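Local coordinates for protein SAM-dependent O-methyltransferase (Leptospira interrogans, PDB 2HNK) that probably transfers the methyl group of S-adenosyl-L-methionine to an oxygen of an acceptor whose identity is not established, as an O-methyltransferase of Rossmann-like fold, at residues C[165-168]-C[169-173]; C[140-144]-C[145-149]; C[133-136]-C[137-140]. All coordinates share one frame; numbering follows the deposited sequence.

Interaction 1: C[165-168]-C[169-173]; sequences PLIL and KLLKP
Lys169, Leu170 and Leu171 each give their backbone N-H to the carbonyl four residues back, so three successive i to i+4 bonds carry the last turn of helix 160-170. Lys169 N lies 3.1 Å from Pro165 O, and Leu170 N is 3.0 Å from Leu166 O. The final bond, Leu171 N to Ile167 O, is the shortest of the three at 2.8 Å. Leu171 is already the first residue to leave helical angles, its psi having swung to 137°; its N-H still belongs to the helix while its carbonyl heads into the short strand 171-172. Pro165 has no N-H to give to the preceding turn, where the helix is kinked, but its carbonyl still accepts from Lys169.

The side chains then sort by face. Ile167 and Leu171 lie side by side and point the same way, with Ile167 CG2 3.9 Å from Leu171 CD1. Ile167 CG2 stands anti to its backbone N, and this turns the methyl toward Leu171. Both residues pack on Phe151 of strand 148-153, where branched aliphatic side chains can cover an aromatic ring. Leu170 lays its CG 3.5 Å from Leu166 O, and both leucines pack against helix 121-130 on Ile129. Lys169 has CB beside Pro165 O at 3.5 Å, while the end of its chain leads away from the 165-168 turn, as befits a charged residue on an exposed surface; its side chain also touches Pro145. Lys230 NZ donates to both Leu168 O and Leu171 O, capping carbonyls at the end of the helix.

This is an amphipathic helix end running straight into a beta segment, part of the alpha-beta layering of the Rossmann-like methyltransferase fold.

Interaction 2: C[140-144]-C[145-149]; sequences DFAFG and PSSID
Ser147 reaches back to Gly144 in a local turn contact, where the loop after helix 121-130 reverses before entering strand 148-153. The reversal is marked: residues 141-144 and 145-148 run 149° apart. Its polar lock is the hydroxyl of Ser147, which donates to Gly144 O over 2.6 Å. With chi1 at 57°, OG sits between its own backbone N and carbonyl carbon, a placing that directs it back across the turn. Ser147 CB also rests 3.3 Å from Phe143 O. A small hydroxyl residue suits this place, its CB pointing toward the other limb, since it can bond to the backbone at short range. Gly144 adopts a positive phi of 81°, which glycine tolerates readily, and Pro145 stiffens the following step. One water donates to both Phe143 O and Pro145 O, 2.8 Å from each, and so ties the two limbs together a second time.

Further in, the contact becomes apolar. Ile148 CD1 lies 3.9 Å from Phe141 CE2 and 4.0 Å from Ala142 CB, the isoleucine crossing the phenylalanine at about a right angle. Ala142 is small enough to let the two limbs come together here.

Phe141 and Ile148 both pack on Ile65 of strand 63-67, and the Phe141 ring also meets Phe115 and Leu89, so Phe141 joins the loop to three neighbouring strands of the sheet. Ser147 and Ile148 also touch Leu170 at the end of helix 160-170, and Gly144 makes a backbone bond with Leu128 of helix 121-130.

Interaction 3: C[133-136]-C[137-140]; sequences SAPS and WASD
Between Pro135 and Ala138 the chain folds into a type I beta turn, closed by Ala138 N donating to Pro135 O at 2.8 Å. The donor lies above the carbonyl plane, 54° out of it and so not on a lone pair. A weak second bond runs from Ser139 N to Ser136 O at 3.5 Å. One water bridges Ser136 O and Ser139 O, donating to both.

Pro135 is the pivot of the packing. Its ring sits over one face of the Trp137 indole in a CH-pi contact: CG stands 3.8 Å from the centroid of the six-membered ring, 16° off the normal, while CB comes 3.6 Å from Trp137 CE2. The indole is brought against the proline because Trp137 CG lies between backbone N and carbonyl carbon, chi1 46°. Pro135 CG also meets Ala138 CB at 3.8 Å, and Ala134 CB rests against Ser139 CA.

Trp137 additionally packs on Thr124, Val127 and Leu128 of helix 121-130 and forms a cation-pi contact with Lys117. Against the electron-rich indole, the C-H groups of Pro135 probably add weak electrostatics to dispersion, so this surface turn gains cohesion beside its few backbone bonds.

All three contacts are local and follow in series, 133-140 leading into 140-149 through the shared Asp140, with 165-173 later in the chain. Interaction 3 is a surface turn, whereas interactions 1 and 2 are partly buried. Interactions 1 and 2 touch directly, probably through backbone bonds from Ser146 N to Lys169 O and Ser147 N to Leu170 O, which join the loop to the end of helix 160-170. Interactions 2 and 3 share the loop between helix 121-130 and strand 148-153, and Phe143 packs on Ala134. Interaction 1 combines helical bonding with aliphatic packing. Water bridges carbonyls in both others; interaction 2 adds a serine hydroxyl bond and a buried aromatic-aliphatic side, interaction 3 proline on indole.

Interaction 1: C[165-168]-C[169-173]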
ATOM      1  N   PRO C 165     -12.752  11.211  13.695  1.00 26.92           N
ATOM      2  CA  PRO C 165     -13.632  10.401  14.574  1.00 26.96           C
ATOM      3  C   PRO C 165     -14.846   9.795  13.871  1.00 27.10           C
ATOM      4  O   PRO C 165     -15.229   8.678  14.195  1.00 27.75           O
ATOM      5  CB  PRO C 165     -14.058  11.390  15.674  1.00 26.98           C
ATOM      6  CG  PRO C 165     -13.772  12.763  15.102  1.00 27.23           C
ATOM      7  CD  PRO C 165     -12.593  12.593  14.199  1.00 26.65           C
ATOM      8  N   LEU C 166     -15.419  10.508  12.905  1.00 27.16           N
ATOM      9  CA  LEU C 166     -16.551  10.011  12.108  1.00 27.27           C
ATOM     10  C   LEU C 166     -16.179   8.834  11.189  1.00 27.37           C
ATOM     11  O   LEU C 166     -16.968   7.882  11.015  1.00 27.31           O
ATOM     12  CB  LEU C 166     -17.167  11.146  11.274  1.00 27.29           C
ATOM     13  CG  LEU C 166     -17.593  12.482  11.912  1.00 28.38           C
ATOM     14  CD1 LEU C 166     -18.082  13.458  10.830  1.00 28.28           C
ATOM     15  CD2 LEU C 166     -18.669  12.314  12.987  1.00 27.84           C
ATOM     16  N   ILE C 167     -14.992   8.917  10.590  1.00 27.29           N
ATOM     17  CA  ILE C 167     -14.437   7.836   9.766  1.00 27.18           C
ATOM     18  C   ILE C 167     -14.253   6.588  10.612  1.00 27.67           C
ATOM     19  O   ILE C 167     -14.618   5.490  10.208  1.00 27.75           O
ATOM     20  CB  ILE C 167     -13.071   8.252   9.145  1.00 27.09           C
ATOM     21  CG1 ILE C 167     -13.284   9.340   8.075  1.00 26.36           C
ATOM     22  CG2 ILE C 167     -12.312   7.037   8.591  1.00 26.01           C
ATOM     23  CD1 ILE C 167     -12.054  10.165   7.774  1.00 24.58           C
ATOM     24  N   LEU C 168     -13.699   6.783  11.804  1.00 28.29           N
ATOM     25  CA  LEU C 168     -13.344   5.696  12.696  1.00 29.06           C
ATOM     26  C   LEU C 168     -14.589   4.974  13.213  1.00 29.40           C
ATOM     27  O   LEU C 168     -14.562   3.765  13.444  1.00 29.77           O
ATOM     28  CB  LEU C 168     -12.534   6.258  13.861  1.00 28.85           C
ATOM     29  CG  LEU C 168     -11.202   5.599  14.193  1.00 30.01           C
ATOM     30  CD1 LEU C 168     -10.337   5.430  12.947  1.00 29.96           C
ATOM     31  CD2 LEU C 168     -10.486   6.433  15.256  1.00 29.64           C
ATOM     32  N   LYS C 169     -15.671   5.732  13.390  1.00 29.37           N
ATOM     33  CA  LYS C 169     -16.959   5.204  13.816  1.00 29.34           C
ATOM     34  C   LYS C 169     -17.647   4.438  12.677  1.00 28.63           C
ATOM     35  O   LYS C 169     -18.238   3.372  12.897  1.00 28.24           O
ATOM     36  CB  LYS C 169     -17.839   6.346  14.351  1.00 29.71           C
ATOM     37  CG  LYS C 169     -19.220   5.905  14.856  1.00 33.18           C
ATOM     38  CD  LYS C 169     -19.462   6.355  16.300  1.00 36.35           C
ATOM     39  CE  LYS C 169     -18.688   5.489  17.294  1.00 38.30           C
ATOM     40  NZ  LYS C 169     -18.501   6.159  18.625  1.00 40.88           N
ATOM     41  N   LEU C 170     -17.550   4.964  11.457  1.00 27.72           N
ATOM     42  CA  LEU C 170     -18.151   4.296  10.301  1.00 27.03           C
ATOM     43  C   LEU C 170     -17.375   3.063   9.845  1.00 26.44           C
ATOM     44  O   LEU C 170     -17.962   2.135   9.299  1.00 26.24           O
ATOM     45  CB  LEU C 170     -18.345   5.270   9.134  1.00 27.05           C
ATOM     46  CG  LEU C 170     -19.548   6.215   9.257  1.00 27.42           C
ATOM     47  CD1 LEU C 170     -19.379   7.422   8.355  1.00 26.48           C
ATOM     48  CD2 LEU C 170     -20.876   5.491   8.966  1.00 26.91           C
ATOM     49  N   LEU C 171     -16.061   3.057  10.070  1.00 25.99           N
ATOM     50  CA  LEU C 171     -15.219   1.931   9.662  1.00 25.71           C
ATOM     51  C   LEU C 171     -15.447   0.692  10.519  1.00 25.82           C
ATOM     52  O   LEU C 171     -15.533   0.790  11.740  1.00 25.65           O
ATOM     53  CB  LEU C 171     -13.729   2.293   9.721  1.00 25.09           C
ATOM     54  CG  LEU C 171     -13.028   3.027   8.584  1.00 24.84           C
ATOM     55  CD1 LEU C 171     -11.572   3.272   8.982  1.00 23.88           C
ATOM     56  CD2 LEU C 171     -13.095   2.251   7.263  1.00 23.95           C
ATOM     57  N   LYS C 172     -15.518  -0.466   9.863  1.00 25.89           N
ATOM     58  CA  LYS C 172     -15.481  -1.757  10.545  1.00 26.44           C
ATOM     59  C   LYS C 172     -14.101  -1.965  11.167  1.00 26.31           C
ATOM     60  O   LYS C 172     -13.108  -1.427  10.661  1.00 26.56           O
ATOM     61  CB  LYS C 172     -15.740  -2.892   9.553  1.00 26.74           C
ATOM     62  CG  LYS C 172     -17.070  -2.831   8.803  1.00 27.72           C
ATOM     63  CD  LYS C 172     -17.176  -4.050   7.905  1.00 29.80           C
ATOM     64  CE  LYS C 172     -18.230  -3.881   6.850  1.00 30.77           C
ATOM     65  NZ  LYS C 172     -18.104  -5.014   5.904  1.00 32.54           N
ATOM     66  N   PRO C 173     -14.019  -2.744  12.266  1.00 26.22           N
ATOM     67  CA  PRO C 173     -12.693  -3.127  12.753  1.00 25.90           C
ATOM     68  C   PRO C 173     -11.903  -3.793  11.628  1.00 25.30           C
ATOM     69  O   PRO C 173     -12.476  -4.536  10.833  1.00 25.18           O
ATOM     70  CB  PRO C 173     -13.013  -4.126  13.873  1.00 26.31           C
ATOM     71  CG  PRO C 173     -14.357  -3.658  14.391  1.00 26.00           C
ATOM     72  CD  PRO C 173     -15.091  -3.288  13.127  1.00 26.52           C
TER

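Interaction 2: C[140-144]-C[145-149]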
ATOM      1  N   ASP C 140     -29.170   0.289  -0.237  1.00 32.19           N
ATOM      2  CA  ASP C 140     -28.433  -0.822  -0.857  1.00 32.24           C
ATOM      3  C   ASP C 140     -26.910  -0.587  -0.910  1.00 31.59           C
ATOM      4  O   ASP C 140     -26.180  -1.299  -1.615  1.00 31.22           O
ATOM      5  CB  ASP C 140     -28.998  -1.172  -2.245  1.00 32.62           C
ATOM      6  CG  ASP C 140     -28.788  -2.639  -2.614  1.00 34.96           C
ATOM      7  OD1 ASP C 140     -28.211  -3.397  -1.802  1.00 37.54           O
ATOM      8  OD2 ASP C 140     -29.205  -3.040  -3.720  1.00 37.85           O
ATOM      9  N   PHE C 141     -26.449   0.409  -0.157  1.00 30.87           N
ATOM     10  CA  PHE C 141     -25.018   0.654   0.046  1.00 30.16           C
ATOM     11  C   PHE C 141     -24.667   0.221   1.468  1.00 30.04           C
ATOM     12  O   PHE C 141     -24.277  -0.931   1.681  1.00 30.15           O
ATOM     13  CB  PHE C 141     -24.666   2.132  -0.219  1.00 29.60           C
ATOM     14  CG  PHE C 141     -23.244   2.506   0.122  1.00 28.70           C
ATOM     15  CD1 PHE C 141     -22.182   2.078  -0.672  1.00 28.12           C
ATOM     16  CD2 PHE C 141     -22.969   3.304   1.229  1.00 26.93           C
ATOM     17  CE1 PHE C 141     -20.866   2.434  -0.353  1.00 27.53           C
ATOM     18  CE2 PHE C 141     -21.668   3.651   1.555  1.00 26.92           C
ATOM     19  CZ  PHE C 141     -20.612   3.220   0.759  1.00 26.93           C
ATOM     20  N   ALA C 142     -24.843   1.124   2.434  1.00 29.84           N
ATOM     21  CA  ALA C 142     -24.540   0.849   3.846  1.00 29.88           C
ATOM     22  C   ALA C 142     -25.003   2.008   4.722  1.00 29.88           C
ATOM     23  O   ALA C 142     -25.261   3.100   4.217  1.00 30.05           O
ATOM     24  CB  ALA C 142     -23.040   0.593   4.045  1.00 29.53           C
ATOM     25  N   PHE C 143     -25.117   1.758   6.027  1.00 29.90           N
ATOM     26  CA  PHE C 143     -25.420   2.805   7.006  1.00 30.22           C
ATOM     27  C   PHE C 143     -25.095   2.357   8.422  1.00 30.06           C
ATOM     28  O   PHE C 143     -24.874   1.173   8.672  1.00 30.37           O
ATOM     29  CB  PHE C 143     -26.875   3.287   6.901  1.00 30.45           C
ATOM     30  CG  PHE C 143     -27.887   2.269   7.322  1.00 31.46           C
ATOM     31  CD1 PHE C 143     -28.396   2.270   8.624  1.00 32.18           C
ATOM     32  CD2 PHE C 143     -28.344   1.310   6.420  1.00 31.60           C
ATOM     33  CE1 PHE C 143     -29.337   1.322   9.019  1.00 32.82           C
ATOM     34  CE2 PHE C 143     -29.289   0.358   6.804  1.00 32.29           C
ATOM     35  CZ  PHE C 143     -29.790   0.366   8.109  1.00 32.37           C
ATOM     36  N   GLY C 144     -25.056   3.313   9.343  1.00 30.03           N
ATOM     37  CA  GLY C 144     -24.783   3.016  10.748  1.00 29.83           C
ATOM     38  C   GLY C 144     -23.303   2.842  11.019  1.00 29.84           C
ATOM     39  O   GLY C 144     -22.506   2.751  10.083  1.00 30.32           O
ATOM     40  N   PRO C 145     -22.914   2.806  12.304  1.00 29.39           N
ATOM     41  CA  PRO C 145     -21.509   2.591  12.644  1.00 29.01           C
ATOM     42  C   PRO C 145     -21.026   1.215  12.203  1.00 28.74           C
ATOM     43  O   PRO C 145     -21.844   0.339  11.927  1.00 28.35           O
ATOM     44  CB  PRO C 145     -21.480   2.707  14.178  1.00 29.16           C
ATOM     45  CG  PRO C 145     -22.895   2.572  14.627  1.00 29.19           C
ATOM     46  CD  PRO C 145     -23.773   2.977  13.491  1.00 29.48           C
ATOM     47  N   SER C 146     -19.705   1.054  12.128  1.00 28.72           N
ATOM     48  CA  SER C 146     -19.045  -0.189  11.706  1.00 28.47           C
ATOM     49  C   SER C 146     -19.608  -0.792  10.427  1.00 27.67           C
ATOM     50  O   SER C 146     -19.828  -1.996  10.350  1.00 27.91           O
ATOM     51  CB  SER C 146     -19.081  -1.226  12.835  1.00 28.68           C
ATOM     52  OG  SER C 146     -18.128  -0.894  13.826  1.00 30.87           O
ATOM     53  N   SER C 147     -19.842   0.039   9.423  1.00 26.92           N
ATOM     54  CA  SER C 147     -20.458  -0.446   8.188  1.00 26.27           C
ATOM     55  C   SER C 147     -19.559  -0.328   6.945  1.00 26.06           C
ATOM     56  O   SER C 147     -19.877  -0.886   5.896  1.00 26.06           O
ATOM     57  CB  SER C 147     -21.786   0.287   7.953  1.00 26.34           C
ATOM     58  OG  SER C 147     -21.598   1.691   7.908  1.00 24.51           O
ATOM     59  N   ILE C 148     -18.440   0.389   7.072  1.00 25.51           N
ATOM     60  CA  ILE C 148     -17.599   0.725   5.921  1.00 25.06           C
ATOM     61  C   ILE C 148     -16.268  -0.034   5.910  1.00 24.94           C
ATOM     62  O   ILE C 148     -15.629  -0.212   6.949  1.00 25.05           O
ATOM     63  CB  ILE C 148     -17.363   2.268   5.828  1.00 25.11           C
ATOM     64  CG1 ILE C 148     -18.702   3.029   5.938  1.00 24.89           C
ATOM     65  CG2 ILE C 148     -16.613   2.645   4.552  1.00 24.35           C
ATOM     66  CD1 ILE C 148     -19.736   2.721   4.828  1.00 24.27           C
ATOM     67  N   ASP C 149     -15.857  -0.476   4.725  1.00 24.48           N
ATOM     68  CA  ASP C 149     -14.594  -1.198   4.573  1.00 24.12           C
ATOM     69  C   ASP C 149     -13.401  -0.267   4.431  1.00 23.73           C
ATOM     70  O   ASP C 149     -12.340  -0.503   5.022  1.00 23.48           O
ATOM     71  CB  ASP C 149     -14.657  -2.111   3.350  1.00 24.37           C
ATOM     72  CG  ASP C 149     -15.712  -3.177   3.482  1.00 23.76           C
ATOM     73  OD1 ASP C 149     -15.863  -3.718   4.586  1.00 25.16           O
ATOM     74  OD2 ASP C 149     -16.373  -3.483   2.481  1.00 24.44           O
TER
HETATM   75  O   HOH W   1     -24.290  -0.558  10.833  1.00 49.99           O

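Interaction 3: C[133-136]-C[137-140]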
ATOM      1  N   SER C 133     -32.509   3.333   9.361  1.00 39.57           N
ATOM      2  CA  SER C 133     -32.706   2.705   8.067  1.00 38.98           C
ATOM      3  C   SER C 133     -31.949   3.559   7.057  1.00 38.29           C
ATOM      4  O   SER C 133     -31.544   4.680   7.370  1.00 38.23           O
ATOM      5  CB  SER C 133     -34.191   2.642   7.710  1.00 38.95           C
ATOM      6  OG  SER C 133     -34.768   3.935   7.755  1.00 39.49           O
ATOM      7  N   ALA C 134     -31.762   3.037   5.851  1.00 37.52           N
ATOM      8  CA  ALA C 134     -30.910   3.703   4.871  1.00 36.58           C
ATOM      9  C   ALA C 134     -31.615   4.877   4.197  1.00 36.08           C
ATOM     10  O   ALA C 134     -32.752   4.739   3.722  1.00 35.71           O
ATOM     11  CB  ALA C 134     -30.403   2.708   3.835  1.00 36.44           C
ATOM     12  N   PRO C 135     -30.937   6.044   4.151  1.00 35.57           N
ATOM     13  CA  PRO C 135     -31.448   7.141   3.328  1.00 34.76           C
ATOM     14  C   PRO C 135     -31.456   6.709   1.865  1.00 33.98           C
ATOM     15  O   PRO C 135     -30.715   5.798   1.494  1.00 33.98           O
ATOM     16  CB  PRO C 135     -30.447   8.271   3.567  1.00 34.91           C
ATOM     17  CG  PRO C 135     -29.213   7.604   4.104  1.00 35.83           C
ATOM     18  CD  PRO C 135     -29.680   6.390   4.840  1.00 35.48           C
ATOM     19  N   SER C 136     -32.295   7.346   1.055  1.00 33.12           N
ATOM     20  CA  SER C 136     -32.506   6.940  -0.332  1.00 32.42           C
ATOM     21  C   SER C 136     -31.190   6.871  -1.098  1.00 32.24           C
ATOM     22  O   SER C 136     -30.995   5.985  -1.941  1.00 31.93           O
ATOM     23  CB  SER C 136     -33.441   7.928  -1.023  1.00 32.38           C
ATOM     24  OG  SER C 136     -32.879   9.229  -1.003  1.00 32.20           O
ATOM     25  N   TRP C 137     -30.295   7.813  -0.786  1.00 31.67           N
ATOM     26  CA  TRP C 137     -28.995   7.916  -1.442  1.00 31.28           C
ATOM     27  C   TRP C 137     -27.976   6.873  -0.960  1.00 31.45           C
ATOM     28  O   TRP C 137     -26.939   6.686  -1.605  1.00 31.82           O
ATOM     29  CB  TRP C 137     -28.435   9.344  -1.349  1.00 30.37           C
ATOM     30  CG  TRP C 137     -28.528   9.952   0.002  1.00 29.64           C
ATOM     31  CD1 TRP C 137     -29.539  10.741   0.475  1.00 28.46           C
ATOM     32  CD2 TRP C 137     -27.568   9.840   1.067  1.00 29.51           C
ATOM     33  NE1 TRP C 137     -29.269  11.128   1.769  1.00 28.87           N
ATOM     34  CE2 TRP C 137     -28.068  10.589   2.159  1.00 28.96           C
ATOM     35  CE3 TRP C 137     -26.330   9.186   1.203  1.00 29.37           C
ATOM     36  CZ2 TRP C 137     -27.376  10.703   3.375  1.00 28.79           C
ATOM     37  CZ3 TRP C 137     -25.642   9.292   2.421  1.00 28.66           C
ATOM     38  CH2 TRP C 137     -26.171  10.046   3.487  1.00 28.67           C
ATOM     39  N   ALA C 138     -28.276   6.194   0.150  1.00 31.34           N
ATOM     40  CA  ALA C 138     -27.425   5.104   0.644  1.00 31.53           C
ATOM     41  C   ALA C 138     -28.141   3.747   0.659  1.00 31.75           C
ATOM     42  O   ALA C 138     -27.587   2.742   1.120  1.00 31.58           O
ATOM     43  CB  ALA C 138     -26.869   5.434   2.024  1.00 31.64           C
ATOM     44  N   SER C 139     -29.370   3.723   0.150  1.00 32.05           N
ATOM     45  CA  SER C 139     -30.131   2.488   0.048  1.00 32.12           C
ATOM     46  C   SER C 139     -29.363   1.479  -0.806  1.00 32.26           C
ATOM     47  O   SER C 139     -28.942   1.789  -1.937  1.00 32.39           O
ATOM     48  CB  SER C 139     -31.522   2.751  -0.537  1.00 32.11           C
ATOM     49  OG  SER C 139     -32.221   1.528  -0.737  1.00 32.91           O
ATOM     50  N   ASP C 140     -29.170   0.289  -0.237  1.00 32.19           N
ATOM     51  CA  ASP C 140     -28.433  -0.822  -0.857  1.00 32.24           C
ATOM     52  C   ASP C 140     -26.910  -0.587  -0.910  1.00 31.59           C
ATOM     53  O   ASP C 140     -26.180  -1.299  -1.615  1.00 31.22           O
ATOM     54  CB  ASP C 140     -28.998  -1.172  -2.245  1.00 32.62           C
ATOM     55  CG  ASP C 140     -28.788  -2.639  -2.614  1.00 34.96           C
ATOM     56  OD1 ASP C 140     -28.211  -3.397  -1.802  1.00 37.54           O
ATOM     57  OD2 ASP C 140     -29.205  -3.040  -3.720  1.00 37.85           O
TER
HETATM   58  O   HOH W   2     -29.814   3.798  -3.425  1.00 26.48           O